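Local coordinates for secreted protein (Kutzneria albida DSM 43870, PDB 5M6Q), which probably acts as a microbial transglutaminase, cross-linking proteins by joining glutamine side chains to primary amines, at residues A1-P5 and A24-Y28; R11-W16 and V196-T201; L63-F67 and L106-A112. All coordinates share one frame. Numbering follows the deposited sequence.

Interaction 1 of 3, residues A1-P5 and A24-Y28; sequences APLAP and AWERY
The N-terminal segment Ala1-Pro5 runs without regular secondary structure across the last turn of helix 18-28, and Leu3 is the bump that fits it to the helix. Residues 24-28 are alpha-helical, with Tyr28 N bonded to Ala24 O at 3.0 Å. Pro2 is extended, whereas Leu3 turns to phi/psi -60/-42°, its CA 5.1 Å from that of Tyr28. The Leu3 side chain (chi1 t) fills a hollow lined by Ala24, Trp25 and Tyr28: CD2 lies 3.8 Å from Ala24 CB, CD1 is 3.7 Å from Trp25 CA, and CB sits over one face of the Tyr28 ring, 4.2 Å from its centroid, a CH-pi contact. Tyr28 (chi1 t) lies alongside the backbone of Ala1-Leu3, its CD1 3.3 Å from both Leu3 N and Ala1 O. The direct contact is thus packing, and water supplies the polar links: one lies within hydrogen-bonding distance of both Leu3 O (2.7 Å) and Ala24 O (2.9 Å), a second joins Leu3 O to Arg27 NH2 (both 2.8 Å). This is plain packing of a terminal arm on a helix end. Trp25 NE1 bonds to Asn52, while Leu3 and Ala4 touch Trp186 of strand 184-188 and Ala4 and Ala24 border Trp16 of strand 13-17.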
loop_
_atom_site.group_PDB
_atom_site.type_symbol
_atom_site.label_atom_id
_atom_site.label_comp_id
_atom_site.label_asym_id
_atom_site.label_seq_id
_atom_site.Cartn_x
_atom_site.Cartn_y
_atom_site.Cartn_z
ATOM N N ALA A 1 -11.906 6.941 -17.031
ATOM C CA ALA A 1 -12.963 6.011 -16.630
ATOM C C ALA A 1 -12.448 5.023 -15.582
ATOM O O ALA A 1 -11.590 4.188 -15.883
ATOM C CB ALA A 1 -13.504 5.262 -17.840
ATOM N N PRO A 2 -12.974 5.112 -14.350
ATOM C CA PRO A 2 -12.459 4.329 -13.218
ATOM C C PRO A 2 -12.618 2.812 -13.384
ATOM O O PRO A 2 -13.405 2.340 -14.208
ATOM C CB PRO A 2 -13.292 4.842 -12.035
ATOM C CG PRO A 2 -14.533 5.434 -12.665
ATOM C CD PRO A 2 -14.061 6.022 -13.948
ATOM N N LEU A 3 -11.850 2.056 -12.608
ATOM C CA LEU A 3 -11.885 0.606 -12.687
ATOM C C LEU A 3 -13.292 0.108 -12.360
ATOM O O LEU A 3 -13.822 -0.792 -13.016
ATOM C CB LEU A 3 -10.848 -0.005 -11.736
ATOM C CG LEU A 3 -10.654 -1.527 -11.798
ATOM C CD1 LEU A 3 -9.213 -1.912 -11.489
ATOM C CD2 LEU A 3 -11.583 -2.219 -10.830
ATOM N N ALA A 4 -13.883 0.721 -11.340
ATOM C CA ALA A 4 -15.212 0.375 -10.868
ATOM C C ALA A 4 -15.928 1.648 -10.478
ATOM O O ALA A 4 -15.286 2.641 -10.172
ATOM C CB ALA A 4 -15.135 -0.579 -9.681
ATOM N N PRO A 5 -17.265 1.626 -10.477
ATOM C CA PRO A 5 -17.955 2.825 -10.008
ATOM C C PRO A 5 -17.769 3.011 -8.505
ATOM O O PRO A 5 -17.368 2.076 -7.806
ATOM C CB PRO A 5 -19.422 2.546 -10.356
ATOM C CG PRO A 5 -19.527 1.076 -10.380
ATOM C CD PRO A 5 -18.203 0.573 -10.903
ATOM N N ALA A 24 -12.678 -6.226 -14.776
ATOM C CA ALA A 24 -12.699 -4.782 -14.594
ATOM C C ALA A 24 -11.278 -4.238 -14.653
ATOM O O ALA A 24 -11.021 -3.224 -15.300
ATOM C CB ALA A 24 -13.371 -4.405 -13.299
ATOM N N TRP A 25 -10.357 -4.931 -13.992
ATOM C CA TRP A 25 -8.948 -4.563 -13.999
ATOM C C TRP A 25 -8.385 -4.516 -15.423
ATOM O O TRP A 25 -7.657 -3.600 -15.784
ATOM C CB TRP A 25 -8.154 -5.557 -13.151
ATOM C CG TRP A 25 -6.724 -5.181 -12.871
ATOM C CD1 TRP A 25 -6.246 -4.547 -11.761
ATOM C CD2 TRP A 25 -5.592 -5.427 -13.710
ATOM N NE1 TRP A 25 -4.890 -4.387 -11.856
ATOM C CE2 TRP A 25 -4.460 -4.920 -13.041
ATOM C CE3 TRP A 25 -5.422 -6.041 -14.957
ATOM C CZ2 TRP A 25 -3.170 -4.990 -13.582
ATOM C CZ3 TRP A 25 -4.143 -6.111 -15.494
ATOM C CH2 TRP A 25 -3.033 -5.586 -14.806
ATOM N N GLU A 26 -8.730 -5.508 -16.230
ATOM C CA GLU A 26 -8.220 -5.563 -17.595
ATOM C C GLU A 26 -8.803 -4.464 -18.471
ATOM O O GLU A 26 -8.106 -3.937 -19.339
ATOM C CB GLU A 26 -8.489 -6.937 -18.212
ATOM C CG GLU A 26 -7.639 -8.024 -17.585
ATOM C CD GLU A 26 -8.053 -9.420 -18.012
ATOM O OE1 GLU A 26 -9.146 -9.568 -18.600
ATOM O OE2 GLU A 26 -7.288 -10.370 -17.751
ATOM N N ARG A 27 -10.065 -4.108 -18.245
ATOM C CA ARG A 27 -10.665 -2.997 -18.979
ATOM C C ARG A 27 -9.957 -1.702 -18.643
ATOM O O ARG A 27 -9.734 -0.864 -19.508
ATOM C CB ARG A 27 -12.161 -2.845 -18.667
ATOM C CG ARG A 27 -13.068 -3.869 -19.332
ATOM C CD ARG A 27 -14.547 -3.437 -19.290
ATOM N NE ARG A 27 -15.054 -3.231 -17.927
ATOM C CZ ARG A 27 -15.439 -4.216 -17.111
ATOM N NH1 ARG A 27 -15.366 -5.485 -17.514
ATOM N NH2 ARG A 27 -15.887 -3.938 -15.886
ATOM N N TYR A 28 -9.623 -1.536 -17.369
ATOM C CA TYR A 28 -9.061 -0.281 -16.869
ATOM C C TYR A 28 -7.609 -0.102 -17.299
ATOM O O TYR A 28 -7.226 0.975 -17.736
ATOM C CB TYR A 28 -9.182 -0.229 -15.340
ATOM C CG TYR A 28 -8.595 0.993 -14.662
ATOM C CD1 TYR A 28 -9.249 2.223 -14.692
ATOM C CD2 TYR A 28 -7.403 0.906 -13.955
ATOM C CE1 TYR A 28 -8.716 3.335 -14.046
ATOM C CE2 TYR A 28 -6.865 2.004 -13.312
ATOM C CZ TYR A 28 -7.519 3.215 -13.356
ATOM O OH TYR A 28 -6.961 4.296 -12.706
HETATM O O HOH W 1 -13.186 -1.368 -15.557
HETATM O O HOH W 2 -16.222 -2.103 -13.762
#

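Interaction 2 of 3, residues R11-W16 and V196-T201; sequences RSYRTW and VVYQST
Strand 13-17 forms one edge of the central antiparallel beta-sheet, pairing with strand 196-200; the axes of the short strands 13-16 and 196-200 approach to 4.5 Å, with their N-to-C directions at 160°. In register, Tyr13 faces Ser200 (CA-CA 4.1 Å) and Thr15 faces Tyr198 (4.8 Å) as non-hydrogen-bonded pairs, while Arg14-Gln199 (5.1 Å) and Trp16-Val197 (4.9 Å) are hydrogen-bonded pairs. Each of the latter satisfies both its backbone amides and carbonyls: Arg14 N to Gln199 O is 2.8 Å and Gln199 N to Arg14 O 2.9 Å; Trp16 N to Val197 O is 2.8 Å and Val197 N to Trp16 O 3.1 Å. Beyond the strand, Ser12 O accepts from Thr201 N at 2.9 Å. Thr201 is an N-cap, its OG1 taking the amide of His204. On the other edge of strand 196-200, Tyr198 and Ser200 make backbone bonds to His187 and Trp185 of strand 184-188, and Val196 to Asn189 just beyond it.

Tyr13, Thr15, Tyr198 and Ser200 share one face, where Ser200 OG bonds to His187 and Tyr13 (chi1 p) stacks on His204. Arg14, Trp16, Val197 and Gln199 occupy the other. There Arg14 and Gln199, both extended at chi1 and chi2 (t), find their stronger partner in Pro5 O, reached by Arg14 NH1 and Gln199 NE2. Gln199 OE1 accepts two weak bonds, from Arg14 NH1 at 2.7 Å and from Trp16 NE1 (Trp16 chi1 m) at 3.3 Å.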
loop_
_atom_site.group_PDB
_atom_site.type_symbol
_atom_site.label_atom_id
_atom_site.label_comp_id
_atom_site.label_asym_id
_atom_site.label_seq_id
_atom_site.Cartn_x
_atom_site.Cartn_y
_atom_site.Cartn_z
ATOM N N ARG A 11 -23.541 2.366 1.399
ATOM C CA ARG A 11 -22.788 1.116 1.351
ATOM C C ARG A 11 -21.404 1.293 1.919
ATOM O O ARG A 11 -20.712 2.249 1.586
ATOM C CB ARG A 11 -22.687 0.599 -0.083
ATOM C CG ARG A 11 -23.976 0.014 -0.597
ATOM C CD ARG A 11 -24.480 -1.031 0.375
ATOM N NE ARG A 11 -25.638 -1.738 -0.147
ATOM C CZ ARG A 11 -25.641 -3.024 -0.469
ATOM N NH1 ARG A 11 -26.752 -3.585 -0.936
ATOM N NH2 ARG A 11 -24.538 -3.748 -0.305
ATOM N N SER A 12 -21.005 0.360 2.768
ATOM C CA SER A 12 -19.678 0.374 3.354
ATOM C C SER A 12 -18.683 -0.393 2.486
ATOM O O SER A 12 -17.468 -0.181 2.573
ATOM C CB SER A 12 -19.712 -0.243 4.748
ATOM O OG SER A 12 -20.507 0.536 5.607
ATOM N N TYR A 13 -19.196 -1.311 1.677
ATOM C CA TYR A 13 -18.328 -2.097 0.813
ATOM C C TYR A 13 -19.098 -2.762 -0.311
ATOM O O TYR A 13 -20.317 -2.894 -0.243
ATOM C CB TYR A 13 -17.578 -3.156 1.618
ATOM C CG TYR A 13 -18.432 -4.263 2.192
ATOM C CD1 TYR A 13 -19.105 -4.100 3.398
ATOM C CD2 TYR A 13 -18.543 -5.490 1.539
ATOM C CE1 TYR A 13 -19.879 -5.124 3.938
ATOM C CE2 TYR A 13 -19.313 -6.521 2.071
ATOM C CZ TYR A 13 -19.975 -6.334 3.267
ATOM O OH TYR A 13 -20.728 -7.362 3.790
ATOM N N ARG A 14 -18.362 -3.155 -1.346
ATOM C CA ARG A 14 -18.878 -3.961 -2.441
ATOM C C ARG A 14 -17.996 -5.193 -2.608
ATOM O O ARG A 14 -16.762 -5.093 -2.530
ATOM C CB ARG A 14 -18.925 -3.146 -3.737
ATOM C CG ARG A 14 -19.405 -3.921 -4.955
ATOM C CD ARG A 14 -19.240 -3.106 -6.227
ATOM N NE ARG A 14 -20.148 -1.963 -6.269
ATOM C CZ ARG A 14 -19.795 -0.709 -6.558
ATOM N NH1 ARG A 14 -18.534 -0.399 -6.864
ATOM N NH2 ARG A 14 -20.716 0.243 -6.561
ATOM N N THR A 15 -18.611 -6.358 -2.796
ATOM C CA THR A 15 -17.844 -7.585 -2.981
ATOM C C THR A 15 -17.709 -7.968 -4.454
ATOM O O THR A 15 -18.618 -7.761 -5.259
ATOM C CB THR A 15 -18.448 -8.773 -2.216
ATOM O OG1 THR A 15 -19.778 -9.011 -2.662
ATOM C CG2 THR A 15 -18.485 -8.495 -0.729
ATOM N N TRP A 16 -16.550 -8.522 -4.795
ATOM C CA TRP A 16 -16.213 -8.871 -6.169
ATOM C C TRP A 16 -15.787 -10.327 -6.287
ATOM O O TRP A 16 -14.918 -10.773 -5.540
ATOM C CB TRP A 16 -15.083 -7.981 -6.675
ATOM C CG TRP A 16 -15.468 -6.557 -6.857
ATOM C CD1 TRP A 16 -15.632 -5.623 -5.884
ATOM C CD2 TRP A 16 -15.725 -5.899 -8.096
ATOM N NE1 TRP A 16 -15.964 -4.414 -6.438
ATOM C CE2 TRP A 16 -16.041 -4.561 -7.796
ATOM C CE3 TRP A 16 -15.721 -6.315 -9.433
ATOM C CZ2 TRP A 16 -16.353 -3.640 -8.774
ATOM C CZ3 TRP A 16 -16.023 -5.396 -10.409
ATOM C CH2 TRP A 16 -16.335 -4.069 -10.080
ATOM N N VAL A 196 -12.222 -13.565 -2.168
ATOM C CA VAL A 196 -13.190 -12.558 -2.583
ATOM C C VAL A 196 -12.506 -11.214 -2.484
ATOM O O VAL A 196 -11.867 -10.943 -1.475
ATOM C CB VAL A 196 -14.464 -12.569 -1.700
ATOM C CG1 VAL A 196 -15.431 -11.480 -2.149
ATOM C CG2 VAL A 196 -15.112 -13.948 -1.711
ATOM N N VAL A 197 -12.659 -10.375 -3.508
ATOM C CA VAL A 197 -12.133 -9.012 -3.494
ATOM C C VAL A 197 -13.150 -8.047 -2.897
ATOM O O VAL A 197 -14.361 -8.166 -3.138
ATOM C CB VAL A 197 -11.690 -8.599 -4.917
ATOM C CG1 VAL A 197 -11.528 -7.085 -5.059
ATOM C CG2 VAL A 197 -10.387 -9.287 -5.242
ATOM N N TYR A 198 -12.664 -7.123 -2.070
ATOM C CA TYR A 198 -13.529 -6.128 -1.445
ATOM C C TYR A 198 -13.175 -4.728 -1.896
ATOM O O TYR A 198 -12.009 -4.386 -2.045
ATOM C CB TYR A 198 -13.418 -6.167 0.081
ATOM C CG TYR A 198 -13.727 -7.488 0.707
ATOM C CD1 TYR A 198 -14.889 -8.194 0.377
ATOM C CD2 TYR A 198 -12.871 -8.033 1.657
ATOM C CE1 TYR A 198 -15.175 -9.417 0.975
ATOM C CE2 TYR A 198 -13.148 -9.246 2.259
ATOM C CZ TYR A 198 -14.298 -9.933 1.914
ATOM O OH TYR A 198 -14.556 -11.132 2.528
ATOM N N GLN A 199 -14.191 -3.907 -2.063
ATOM C CA GLN A 199 -14.016 -2.499 -2.353
ATOM C C GLN A 199 -14.713 -1.771 -1.216
ATOM O O GLN A 199 -15.954 -1.776 -1.139
ATOM C CB GLN A 199 -14.607 -2.143 -3.722
ATOM C CG GLN A 199 -14.567 -0.661 -4.063
ATOM C CD GLN A 199 -15.425 -0.322 -5.273
ATOM O OE1 GLN A 199 -16.165 -1.170 -5.778
ATOM N NE2 GLN A 199 -15.327 0.922 -5.745
ATOM N N SER A 200 -13.930 -1.185 -0.313
ATOM C CA SER A 200 -14.490 -0.632 0.926
ATOM C C SER A 200 -14.301 0.863 1.087
ATOM O O SER A 200 -13.394 1.459 0.497
ATOM C CB SER A 200 -13.876 -1.329 2.136
ATOM O OG SER A 200 -14.172 -2.709 2.105
ATOM N N THR A 201 -15.160 1.471 1.894
ATOM C CA THR A 201 -14.840 2.792 2.403
ATOM C C THR A 201 -13.638 2.645 3.325
ATOM O O THR A 201 -13.390 1.565 3.867
ATOM C CB THR A 201 -15.980 3.412 3.203
ATOM O OG1 THR A 201 -16.151 2.649 4.393
ATOM C CG2 THR A 201 -17.290 3.435 2.413
#

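Interaction 3 of 3, residues L63-F67 and L106-A112; sequences LNLSF and LKNVVKA. With MES (2-(N-morpholino)-ethanesulfonic acid), chain C.
A small polar niche holding the sulfonate of a MES molecule, probably from the crystallisation liquor, opens where the turn leading into edge strand 66-67 meets the loop entering the short, weakly bonded helix at about 109-112. Asn64 (phi/psi -51/-42°) and Asn108 (76/13°, a left-handed backbone) are the closest approach, with CA atoms 5.6 Å apart and both CA-to-CB bonds directed at the opposing segment. The single direct hydrogen bond between the segments runs from Asn108 ND2 to Asn64 O, 2.9 Å; Asn64 O also receives a weak bond from Gln156, which bonds Lys107 O as well. The Asn64 side chain (chi1 m) turns to the ligand: its ND2 lies 2.4 Å from MES O1S, a very short hydrogen bond, and Lys111 NZ donates to the same O1S at 2.9 Å. Lys111 CD passes 3.5 Å from Asn64 ND2.

Away from the ligand the contact is mostly apolar. Leu65 (chi1 m, chi2 t) inserts its branched end between loop and helix, CD2 being 3.7 Å from Val109 CG2 and 3.4 Å from Lys107 O, while CD1 reaches Ala112 CB at 3.8 Å. Phe67 (chi1 m) extends this packing, its CZ 4.0 Å from Leu106 CD1, and Val76 of helix 70-84 touches both Phe67 and Leu106. The turn is held internally by Ser66 OG donating to Leu63 O at 2.8 Å. Backbone bonds from Leu65 and Phe67 to Val219 and Phe217 tie the segment to strand 214-223, so a short outer strand and its preceding turn pack on a loop and the short helix that follows it.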
loop_
_atom_site.group_PDB
_atom_site.type_symbol
_atom_site.label_atom_id
_atom_site.label_comp_id
_atom_site.label_asym_id
_atom_site.label_seq_id
_atom_site.Cartn_x
_atom_site.Cartn_y
_atom_site.Cartn_z
ATOM N N LEU A 63 7.550 -1.381 2.503
ATOM C CA LEU A 63 7.002 -0.673 3.654
ATOM C C LEU A 63 7.872 0.506 4.067
ATOM O O LEU A 63 7.658 1.092 5.126
ATOM C CB LEU A 63 6.827 -1.641 4.826
ATOM C CG LEU A 63 5.917 -2.827 4.487
ATOM C CD1 LEU A 63 5.766 -3.783 5.676
ATOM C CD2 LEU A 63 4.536 -2.346 4.038
ATOM N N ASN A 64 8.825 0.848 3.200
ATOM C CA ASN A 64 9.834 1.889 3.442
ATOM C C ASN A 64 9.266 3.221 3.909
ATOM O O ASN A 64 9.847 3.900 4.750
ATOM C CB ASN A 64 10.638 2.169 2.155
ATOM C CG ASN A 64 11.216 0.925 1.538
ATOM O OD1 ASN A 64 11.044 0.674 0.343
ATOM N ND2 ASN A 64 11.931 0.144 2.341
ATOM N N LEU A 65 8.165 3.614 3.284
ATOM C CA LEU A 65 7.577 4.932 3.475
ATOM C C LEU A 65 6.183 4.759 4.037
ATOM O O LEU A 65 5.194 4.892 3.309
ATOM C CB LEU A 65 7.528 5.716 2.157
ATOM C CG LEU A 65 8.838 6.072 1.441
ATOM C CD1 LEU A 65 8.518 6.870 0.181
ATOM C CD2 LEU A 65 9.845 6.839 2.345
ATOM N N SER A 66 6.120 4.457 5.333
ATOM C CA SER A 66 4.858 4.170 6.024
ATOM C C SER A 66 4.547 5.256 7.038
ATOM O O SER A 66 5.433 5.690 7.767
ATOM C CB SER A 66 4.910 2.812 6.734
ATOM O OG SER A 66 4.999 1.751 5.804
ATOM N N PHE A 67 3.277 5.644 7.132
ATOM C CA PHE A 67 2.896 6.773 7.980
ATOM C C PHE A 67 1.639 6.485 8.813
ATOM O O PHE A 67 0.802 5.675 8.425
ATOM C CB PHE A 67 2.704 8.021 7.103
ATOM C CG PHE A 67 3.873 8.297 6.213
ATOM C CD1 PHE A 67 5.002 8.933 6.712
ATOM C CD2 PHE A 67 3.874 7.893 4.894
ATOM C CE1 PHE A 67 6.091 9.176 5.903
ATOM C CE2 PHE A 67 4.970 8.128 4.086
ATOM C CZ PHE A 67 6.074 8.769 4.587
ATOM N N LEU A 106 12.546 12.633 6.021
ATOM C CA LEU A 106 12.079 11.247 6.096
ATOM C C LEU A 106 13.189 10.207 5.992
ATOM O O LEU A 106 14.250 10.486 5.453
ATOM C CB LEU A 106 11.072 10.984 4.986
ATOM C CG LEU A 106 9.819 11.858 5.026
ATOM C CD1 LEU A 106 8.886 11.462 3.905
ATOM C CD2 LEU A 106 9.155 11.711 6.368
ATOM N N LYS A 107 12.922 8.996 6.479
ATOM C CA LYS A 107 13.825 7.876 6.258
ATOM C C LYS A 107 13.384 7.074 5.039
ATOM O O LYS A 107 12.189 7.014 4.744
ATOM C CB LYS A 107 13.884 6.994 7.502
ATOM C CG LYS A 107 14.309 7.798 8.732
ATOM C CD LYS A 107 14.923 6.922 9.811
ATOM C CE LYS A 107 15.960 7.693 10.653
ATOM N NZ LYS A 107 15.363 8.874 11.335
ATOM N N ASN A 108 14.354 6.514 4.312
ATOM C CA ASN A 108 14.115 5.507 3.258
ATOM C C ASN A 108 13.579 6.034 1.941
ATOM O O ASN A 108 13.138 5.251 1.113
ATOM C CB ASN A 108 13.144 4.426 3.745
ATOM C CG ASN A 108 13.491 3.918 5.121
ATOM O OD1 ASN A 108 14.650 3.639 5.406
ATOM N ND2 ASN A 108 12.483 3.806 5.992
ATOM N N VAL A 109 13.608 7.344 1.736
ATOM C CA VAL A 109 13.062 7.920 0.513
ATOM C C VAL A 109 13.919 7.551 -0.692
ATOM O O VAL A 109 13.401 7.255 -1.766
ATOM C CB VAL A 109 12.928 9.449 0.635
ATOM C CG1 VAL A 109 12.329 10.021 -0.642
ATOM C CG2 VAL A 109 12.074 9.798 1.857
ATOM N N VAL A 110 15.236 7.555 -0.513
ATOM C CA VAL A 110 16.130 7.226 -1.617
ATOM C C VAL A 110 15.965 5.753 -1.988
ATOM O O VAL A 110 15.853 5.405 -3.157
ATOM C CB VAL A 110 17.604 7.560 -1.278
ATOM C CG1 VAL A 110 18.515 7.140 -2.427
ATOM C CG2 VAL A 110 17.758 9.051 -0.987
ATOM N N LYS A 111 15.927 4.896 -0.985
ATOM C CA LYS A 111 15.727 3.467 -1.189
ATOM C C LYS A 111 14.402 3.149 -1.912
ATOM O O LYS A 111 14.289 2.130 -2.604
ATOM C CB LYS A 111 15.775 2.758 0.169
ATOM C CG LYS A 111 15.894 1.244 0.099
ATOM C CD LYS A 111 15.215 0.550 1.290
ATOM C CE LYS A 111 16.004 0.707 2.581
ATOM N NZ LYS A 111 15.465 -0.150 3.691
ATOM N N ALA A 112 13.404 4.022 -1.753
ATOM C CA ALA A 112 12.064 3.764 -2.283
ATOM C C ALA A 112 12.034 3.772 -3.804
ATOM O O ALA A 112 11.197 3.113 -4.405
ATOM C CB ALA A 112 11.068 4.777 -1.738
HETATM O O1 MES C . 10.607 -6.963 5.612
HETATM C C2 MES C . 11.653 -6.274 4.928
HETATM C C3 MES C . 12.154 -5.094 5.762
HETATM N N4 MES C . 10.995 -4.284 6.112
HETATM C C5 MES C . 9.842 -4.942 6.722
HETATM C C6 MES C . 9.471 -6.125 5.837
HETATM C C7 MES C . 11.249 -2.910 6.513
HETATM C C8 MES C . 11.685 -2.126 5.273
HETATM S S MES C . 12.097 -0.582 5.758
HETATM O O1S MES C . 12.731 0.166 4.636
HETATM O O2S MES C . 10.875 0.119 6.212
HETATM O O3S MES C . 13.009 -0.652 6.928
#

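From the N terminus, interaction 1 closes the first loop, returning helix 18-28 to the terminal arm. Interaction 2 begins within that loop, at strand 13-17, and closes only at strand 196-200, so the two cross along the chain. They also meet in space, through Pro5 and through Trp16, which packs on Ala4 and Ala24, binding arm, helix and edge strand together. The long span bridged by interaction 2 contains interaction 3, a much shorter loop of largely helical residues, about 29 Å away between centres. Interactions 2 and 3 reach the same sheet at its two outermost strands, on opposite sides of the chain's centre.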